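Local coordinates for protein acyl-coenzyme A oxidase 3 (Yarrowia lipolytica, PDB 5YS9) that oxidizes acyl-CoA substrates of different chain lengths to (2E)-enoyl-CoA with molecular oxygen, using FAD and releasing hydrogen peroxide in peroxisomal beta-oxidation, at residues 56-61 with 105-110; 63-68 with 89-94. All coordinates share one frame; numbering follows the deposited sequence.

Contact 1 (56-61 with 105-110); sequences ERLMTE and LLRSQL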
ATOM      1  N   GLU A  56       7.987  14.778 -26.066  1.00 45.83           N
ATOM      2  CA  GLU A  56       9.418  14.636 -26.080  1.00 47.56           C
ATOM      3  C   GLU A  56      10.079  15.954 -25.750  1.00 44.12           C
ATOM      4  O   GLU A  56      11.056  16.000 -25.040  1.00 39.42           O
ATOM      5  CB  GLU A  56       9.875  14.114 -27.425  1.00 50.23           C
ATOM      6  CG  GLU A  56       9.906  12.607 -27.477  1.00 56.57           C
ATOM      7  CD  GLU A  56       9.953  12.064 -28.880  1.00 60.08           C
ATOM      8  OE1 GLU A  56      10.100  12.856 -29.824  1.00 62.14           O
ATOM      9  OE2 GLU A  56       9.841  10.839 -29.029  1.00 60.08           O
ATOM     10  N   ARG A  57       9.529  17.026 -26.289  1.00 44.78           N
ATOM     11  CA  ARG A  57      10.037  18.350 -26.051  1.00 43.63           C
ATOM     12  C   ARG A  57       9.931  18.729 -24.592  1.00 43.17           C
ATOM     13  O   ARG A  57      10.878  19.217 -24.009  1.00 39.07           O
ATOM     14  CB  ARG A  57       9.181  19.323 -26.845  1.00 49.79           C
ATOM     15  CG  ARG A  57       9.939  20.312 -27.694  1.00 58.59           C
ATOM     16  CD  ARG A  57       9.327  21.702 -27.611  1.00 62.60           C
ATOM     17  NE  ARG A  57       7.869  21.689 -27.664  1.00 62.85           N
ATOM     18  CZ  ARG A  57       7.083  22.399 -26.865  1.00 57.69           C
ATOM     19  NH1 ARG A  57       7.600  23.190 -25.943  1.00 47.29           N
ATOM     20  NH2 ARG A  57       5.774  22.312 -26.995  1.00 54.00           N
ATOM     21  N   LEU A  58       8.758  18.510 -24.021  1.00 40.32           N
ATOM     22  CA  LEU A  58       8.510  18.822 -22.631  1.00 39.61           C
ATOM     23  C   LEU A  58       9.359  18.013 -21.668  1.00 40.74           C
ATOM     24  O   LEU A  58       9.864  18.546 -20.703  1.00 37.23           O
ATOM     25  CB  LEU A  58       7.039  18.608 -22.312  1.00 39.22           C
ATOM     26  CG  LEU A  58       6.037  19.554 -22.959  1.00 36.74           C
ATOM     27  CD1 LEU A  58       4.626  19.138 -22.619  1.00 35.16           C
ATOM     28  CD2 LEU A  58       6.284  20.982 -22.541  1.00 34.54           C
ATOM     29  N   MET A  59       9.508  16.724 -21.931  1.00 40.35           N
ATOM     30  CA  MET A  59      10.270  15.856 -21.056  1.00 40.15           C
ATOM     31  C   MET A  59      11.727  16.259 -21.007  1.00 40.14           C
ATOM     32  O   MET A  59      12.326  16.306 -19.956  1.00 37.41           O
ATOM     33  CB  MET A  59      10.150  14.406 -21.512  1.00 39.13           C
ATOM     34  CG  MET A  59       8.981  13.655 -20.905  1.00 41.46           C
ATOM     35  SD  MET A  59       8.580  12.121 -21.738  1.00 43.55           S
ATOM     36  CE  MET A  59       8.902  10.973 -20.427  1.00 49.90           C
ATOM     37  N   THR A  60      12.285  16.560 -22.165  1.00 42.05           N
ATOM     38  CA  THR A  60      13.661  17.021 -22.257  1.00 40.55           C
ATOM     39  C   THR A  60      13.899  18.384 -21.603  1.00 35.59           C
ATOM     40  O   THR A  60      14.945  18.622 -21.053  1.00 40.64           O
ATOM     41  CB  THR A  60      14.328  16.804 -23.645  1.00 39.07           C
ATOM     42  OG1 THR A  60      14.953  18.002 -24.090  1.00 48.60           O
ATOM     43  CG2 THR A  60      13.361  16.359 -24.663  1.00 34.02           C
ATOM     44  N   GLU A  61      12.917  19.266 -21.671  1.00 35.49           N
ATOM     45  CA  GLU A  61      12.985  20.551 -20.994  1.00 36.18           C
ATOM     46  C   GLU A  61      13.032  20.415 -19.484  1.00 36.75           C
ATOM     47  O   GLU A  61      13.708  21.158 -18.809  1.00 39.00           O
ATOM     48  CB  GLU A  61      11.811  21.430 -21.390  1.00 39.27           C
ATOM     49  CG  GLU A  61      12.062  22.271 -22.619  1.00 42.25           C
ATOM     50  CD  GLU A  61      10.796  22.743 -23.283  1.00 41.25           C
ATOM     51  OE1 GLU A  61       9.730  22.646 -22.675  1.00 38.76           O
ATOM     52  OE2 GLU A  61      10.874  23.219 -24.415  1.00 46.36           O
ATOM     53  N   LEU A 105      -0.575  21.998 -18.878  1.00 36.69           N
ATOM     54  CA  LEU A 105      -1.140  20.828 -18.187  1.00 40.63           C
ATOM     55  C   LEU A 105      -0.205  19.593 -18.263  1.00 39.68           C
ATOM     56  O   LEU A 105       0.023  18.912 -17.261  1.00 34.32           O
ATOM     57  CB  LEU A 105      -2.520  20.475 -18.753  1.00 41.77           C
ATOM     58  CG  LEU A 105      -3.224  19.275 -18.087  1.00 44.19           C
ATOM     59  CD1 LEU A 105      -3.493  19.573 -16.609  1.00 48.60           C
ATOM     60  CD2 LEU A 105      -4.515  18.899 -18.798  1.00 41.52           C
ATOM     61  N   LEU A 106       0.342  19.363 -19.453  1.00 39.01           N
ATOM     62  CA  LEU A 106       1.064  18.172 -19.769  1.00 41.33           C
ATOM     63  C   LEU A 106       2.482  18.284 -19.193  1.00 42.85           C
ATOM     64  O   LEU A 106       3.022  17.297 -18.721  1.00 41.77           O
ATOM     65  CB  LEU A 106       1.037  17.965 -21.268  1.00 44.73           C
ATOM     66  CG  LEU A 106       0.868  16.600 -21.932  1.00 54.19           C
ATOM     67  CD1 LEU A 106      -0.166  15.677 -21.297  1.00 52.81           C
ATOM     68  CD2 LEU A 106       0.527  16.851 -23.411  1.00 55.75           C
ATOM     69  N   ARG A 107       3.033  19.487 -19.149  1.00 42.34           N
ATOM     70  CA  ARG A 107       4.281  19.713 -18.448  1.00 42.12           C
ATOM     71  C   ARG A 107       4.176  19.447 -16.950  1.00 43.23           C
ATOM     72  O   ARG A 107       5.053  18.835 -16.378  1.00 43.20           O
ATOM     73  CB  ARG A 107       4.778  21.131 -18.667  1.00 45.80           C
ATOM     74  CG  ARG A 107       6.210  21.340 -18.213  1.00 47.09           C
ATOM     75  CD  ARG A 107       6.564  22.803 -18.070  1.00 45.15           C
ATOM     76  NE  ARG A 107       6.641  23.477 -19.350  1.00 49.60           N
ATOM     77  CZ  ARG A 107       7.633  23.327 -20.202  1.00 49.75           C
ATOM     78  NH1 ARG A 107       8.634  22.527 -19.913  1.00 56.73           N
ATOM     79  NH2 ARG A 107       7.621  23.968 -21.345  1.00 51.11           N
ATOM     80  N   SER A 108       3.104  19.902 -16.320  1.00 39.61           N
ATOM     81  CA  SER A 108       2.909  19.620 -14.921  1.00 41.55           C
ATOM     82  C   SER A 108       2.604  18.117 -14.628  1.00 39.84           C
ATOM     83  O   SER A 108       2.915  17.638 -13.559  1.00 44.05           O
ATOM     84  CB  SER A 108       1.926  20.608 -14.280  1.00 44.02           C
ATOM     85  OG  SER A 108       0.610  20.193 -14.449  1.00 53.03           O
ATOM     86  N   GLN A 109       2.089  17.365 -15.582  1.00 36.65           N
ATOM     87  CA  GLN A 109       1.799  15.935 -15.372  1.00 35.01           C
ATOM     88  C   GLN A 109       3.060  15.066 -15.584  1.00 33.85           C
ATOM     89  O   GLN A 109       3.337  14.100 -14.863  1.00 31.22           O
ATOM     90  CB  GLN A 109       0.743  15.452 -16.371  1.00 34.01           C
ATOM     91  CG  GLN A 109      -0.712  15.819 -16.139  1.00 36.26           C
ATOM     92  CD  GLN A 109      -1.615  15.223 -17.246  1.00 39.65           C
ATOM     93  OE1 GLN A 109      -1.430  15.511 -18.455  1.00 40.92           O
ATOM     94  NE2 GLN A 109      -2.565  14.386 -16.849  1.00 33.65           N
ATOM     95  N   LEU A 110       3.792  15.389 -16.630  1.00 34.13           N
ATOM     96  CA  LEU A 110       5.094  14.791 -16.858  1.00 36.57           C
ATOM     97  C   LEU A 110       6.041  14.972 -15.640  1.00 35.59           C
ATOM     98  O   LEU A 110       6.753  14.049 -15.276  1.00 32.00           O
ATOM     99  CB  LEU A 110       5.737  15.365 -18.126  1.00 35.59           C
ATOM    100  CG  LEU A 110       5.005  15.035 -19.443  1.00 36.62           C
ATOM    101  CD1 LEU A 110       5.492  15.978 -20.520  1.00 35.56           C
ATOM    102  CD2 LEU A 110       5.214  13.578 -19.839  1.00 38.76           C
TER

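Contact 2 (63-68 with 89-94); sequences ERDPVL and IAALSG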
ATOM      1  N   GLU A  63      13.954  17.542 -17.680  1.00 40.86           N
ATOM      2  CA  GLU A  63      15.075  16.747 -17.229  1.00 41.60           C
ATOM      3  C   GLU A  63      16.397  17.487 -17.247  1.00 39.14           C
ATOM      4  O   GLU A  63      17.260  17.258 -16.430  1.00 40.02           O
ATOM      5  CB  GLU A  63      15.115  15.413 -17.944  1.00 44.38           C
ATOM      6  CG  GLU A  63      15.867  15.398 -19.238  1.00 51.77           C
ATOM      7  CD  GLU A  63      15.760  14.065 -19.909  1.00 52.64           C
ATOM      8  OE1 GLU A  63      16.789  13.387 -20.020  1.00 58.19           O
ATOM      9  OE2 GLU A  63      14.657  13.685 -20.307  1.00 65.51           O
ATOM     10  N   ARG A  64      16.543  18.338 -18.243  1.00 36.30           N
ATOM     11  CA  ARG A  64      17.721  19.144 -18.425  1.00 33.25           C
ATOM     12  C   ARG A  64      17.854  20.254 -17.403  1.00 32.64           C
ATOM     13  O   ARG A  64      18.929  20.774 -17.206  1.00 33.40           O
ATOM     14  CB  ARG A  64      17.771  19.691 -19.840  1.00 32.88           C
ATOM     15  CG  ARG A  64      18.228  18.679 -20.868  1.00 33.30           C
ATOM     16  CD  ARG A  64      18.333  19.317 -22.228  1.00 31.83           C
ATOM     17  NE  ARG A  64      18.911  18.441 -23.226  1.00 31.23           N
ATOM     18  CZ  ARG A  64      19.101  18.789 -24.485  1.00 28.75           C
ATOM     19  NH1 ARG A  64      18.756  19.987 -24.884  1.00 30.17           N
ATOM     20  NH2 ARG A  64      19.628  17.939 -25.340  1.00 29.19           N
ATOM     21  N   ASP A  65      16.751  20.635 -16.777  1.00 33.92           N
ATOM     22  CA  ASP A  65      16.765  21.761 -15.870  1.00 35.43           C
ATOM     23  C   ASP A  65      17.495  21.434 -14.575  1.00 35.17           C
ATOM     24  O   ASP A  65      17.108  20.552 -13.832  1.00 37.22           O
ATOM     25  CB  ASP A  65      15.337  22.159 -15.568  1.00 37.89           C
ATOM     26  CG  ASP A  65      15.215  23.564 -15.096  1.00 40.81           C
ATOM     27  OD1 ASP A  65      16.078  24.013 -14.344  1.00 47.80           O
ATOM     28  OD2 ASP A  65      14.250  24.226 -15.477  1.00 41.98           O
ATOM     29  N   PRO A  66      18.577  22.142 -14.299  1.00 38.20           N
ATOM     30  CA  PRO A  66      19.421  21.815 -13.155  1.00 36.31           C
ATOM     31  C   PRO A  66      18.724  21.956 -11.810  1.00 35.00           C
ATOM     32  O   PRO A  66      18.938  21.139 -10.941  1.00 39.01           O
ATOM     33  CB  PRO A  66      20.572  22.810 -13.279  1.00 38.44           C
ATOM     34  CG  PRO A  66      20.585  23.179 -14.704  1.00 41.08           C
ATOM     35  CD  PRO A  66      19.147  23.250 -15.070  1.00 39.34           C
ATOM     36  N   VAL A  67      17.913  22.982 -11.637  1.00 35.67           N
ATOM     37  CA  VAL A  67      17.191  23.166 -10.399  1.00 35.90           C
ATOM     38  C   VAL A  67      16.162  22.059 -10.155  1.00 33.57           C
ATOM     39  O   VAL A  67      15.935  21.664  -9.038  1.00 34.60           O
ATOM     40  CB  VAL A  67      16.678  24.613 -10.227  1.00 40.15           C
ATOM     41  CG1 VAL A  67      16.417  25.262 -11.558  1.00 38.45           C
ATOM     42  CG2 VAL A  67      15.489  24.698  -9.298  1.00 39.39           C
ATOM     43  N   LEU A  68      15.542  21.578 -11.214  1.00 34.52           N
ATOM     44  CA  LEU A  68      14.597  20.465 -11.149  1.00 32.92           C
ATOM     45  C   LEU A  68      15.118  19.074 -10.769  1.00 32.92           C
ATOM     46  O   LEU A  68      14.348  18.243 -10.354  1.00 39.37           O
ATOM     47  CB  LEU A  68      13.773  20.376 -12.425  1.00 34.52           C
ATOM     48  CG  LEU A  68      12.993  21.632 -12.781  1.00 33.76           C
ATOM     49  CD1 LEU A  68      12.030  21.356 -13.913  1.00 34.94           C
ATOM     50  CD2 LEU A  68      12.277  22.200 -11.581  1.00 32.55           C
ATOM     51  N   ILE A  89       9.640  26.065  -8.347  1.00 31.99           N
ATOM     52  CA  ILE A  89       8.551  26.875  -8.862  1.00 31.88           C
ATOM     53  C   ILE A  89       9.055  28.081  -9.666  1.00 34.84           C
ATOM     54  O   ILE A  89       8.497  28.425 -10.692  1.00 35.70           O
ATOM     55  CB  ILE A  89       7.571  27.268  -7.727  1.00 32.53           C
ATOM     56  CG1 ILE A  89       6.673  26.087  -7.385  1.00 34.13           C
ATOM     57  CG2 ILE A  89       6.692  28.439  -8.108  1.00 31.93           C
ATOM     58  CD1 ILE A  89       6.101  26.119  -5.995  1.00 33.86           C
ATOM     59  N   ALA A  90      10.112  28.709  -9.184  1.00 32.56           N
ATOM     60  CA  ALA A  90      10.723  29.852  -9.847  1.00 32.08           C
ATOM     61  C   ALA A  90      11.255  29.467 -11.235  1.00 35.00           C
ATOM     62  O   ALA A  90      11.043  30.214 -12.201  1.00 37.49           O
ATOM     63  CB  ALA A  90      11.823  30.429  -8.984  1.00 27.79           C
ATOM     64  N   ALA A  91      11.929  28.310 -11.320  1.00 33.15           N
ATOM     65  CA  ALA A  91      12.356  27.734 -12.600  1.00 30.57           C
ATOM     66  C   ALA A  91      11.181  27.420 -13.501  1.00 32.41           C
ATOM     67  O   ALA A  91      11.163  27.886 -14.606  1.00 36.18           O
ATOM     68  CB  ALA A  91      13.202  26.490 -12.399  1.00 28.78           C
ATOM     69  N   LEU A  92      10.187  26.660 -13.054  1.00 35.53           N
ATOM     70  CA  LEU A  92       9.024  26.326 -13.933  1.00 35.82           C
ATOM     71  C   LEU A  92       8.321  27.574 -14.451  1.00 37.29           C
ATOM     72  O   LEU A  92       7.775  27.592 -15.572  1.00 42.04           O
ATOM     73  CB  LEU A  92       8.007  25.475 -13.173  1.00 38.11           C
ATOM     74  CG  LEU A  92       8.490  24.043 -12.847  1.00 41.19           C
ATOM     75  CD1 LEU A  92       7.580  23.294 -11.868  1.00 39.11           C
ATOM     76  CD2 LEU A  92       8.696  23.239 -14.116  1.00 37.65           C
ATOM     77  N   SER A  93       8.332  28.604 -13.607  1.00 36.27           N
ATOM     78  CA  SER A  93       7.750  29.894 -13.905  1.00 38.83           C
ATOM     79  C   SER A  93       8.218  30.560 -15.190  1.00 38.90           C
ATOM     80  O   SER A  93       7.474  31.334 -15.776  1.00 39.97           O
ATOM     81  CB  SER A  93       7.873  30.835 -12.713  1.00 39.15           C
ATOM     82  OG  SER A  93       8.560  31.986 -13.042  1.00 44.18           O
ATOM     83  N   GLY A  94       9.417  30.229 -15.646  1.00 37.04           N
ATOM     84  CA  GLY A  94       9.896  30.647 -16.962  1.00 38.98           C
ATOM     85  C   GLY A  94       9.069  30.189 -18.161  1.00 40.81           C
ATOM     86  O   GLY A  94       9.104  30.819 -19.201  1.00 39.83           O
TER

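Contact 1 (56-61 with 105-110)
Two helices of the N-terminal helical domain of the acyl-CoA oxidase fold, 49-63 and 101-111, cross here and illustrate how an apolar seam can be closed by a charged clasp. The axes of the short segments approach to 9.7 Å at a crossing angle of -52°, a value that suits ridges-into-grooves packing of i, i+4 rows. L58 fills the seam: its CB meets CD1 of L110 at 3.5 Å, the two side chains crossing nearly at right angles, while its CD1 comes within 4.0 Å of CB of L106. M59 adds its CG, 3.9 Å from CD2 of L110. The other methyl of L58, CD2, lies over one face of the R107 guanidinium, 3.5 Å from NH2. R107 leaves its helix with CG anti to the backbone N (chi1 -168°) and bends at chi3, so that the guanidinium meets E61 end-on. Both terminal nitrogens grip one oxygen: OE1 of E61 is 2.8 Å from NH2 and 3.0 Å from NH1, along bonds that are somewhat bent. NH1 meets OE1 on its anti lone pair, whereas NH2 reaches it from above the carboxylate plane. The second oxygen, OE2, has a long salt bridge of 3.6 Å with NH1 of R57. Since D99 pairs with NE, the buried R107 has two carboxylate partners, which would be expected to stabilise its protonated form.

Contact 2 (63-68 with 89-94)
The carboxylate of D65 is the flat side-chain group that takes part, and it meets the helix with a single oxygen: OD2 lies 4.0 Å from CB of A91. Its other oxygen, OD1, serves its own loop, accepting a weak hydrogen bond from the backbone N of V67 at 3.4 Å, which fits an Asx turn. CG of D65 stands anti to the backbone N (chi1 -158°), which turns the carboxylate toward the helix. The remaining contact is apolar. V67 sets CG1 against the methyl of A91, 3.5 Å from its CB, so this small side chain receives the loop from two directions. Deeper in, L68 and L92 cross obliquely and touch tip to tip, CD1 of L68 being 3.8 Å from CD2 of L92. Each of these leucines keeps CG anti to its carbonyl carbon, and both also touch L62 at the end of helix 49-63. Next to the contact, F684 of the second subunit packs on I89, A90 and S93, placing this helix end near the dimer interface. No hydrogen bond joins the two segments; this is plain packing of an interhelical connection onto the end of helix 78-92, within the helical N-terminal domain.

Followed from the N terminus, the chain passes through helix 49-63, which supplies the first half of contact 1, and runs directly into the connection that supplies the first half of contact 2. Helix 78-92 then returns to that connection and closes contact 2, the smaller loop. Helix 101-111 comes next and closes contact 1, so the loop of contact 2 is nested within it. The two centres lie 12 Å apart, and the segments of one contact do not touch those of the other beyond adjoining in sequence. L62, between them, touches residues of both. Contact 1 thus ties helix 49-63 to helix 101-111, and contact 2 ties the connection after helix 49-63 to the end of helix 78-92.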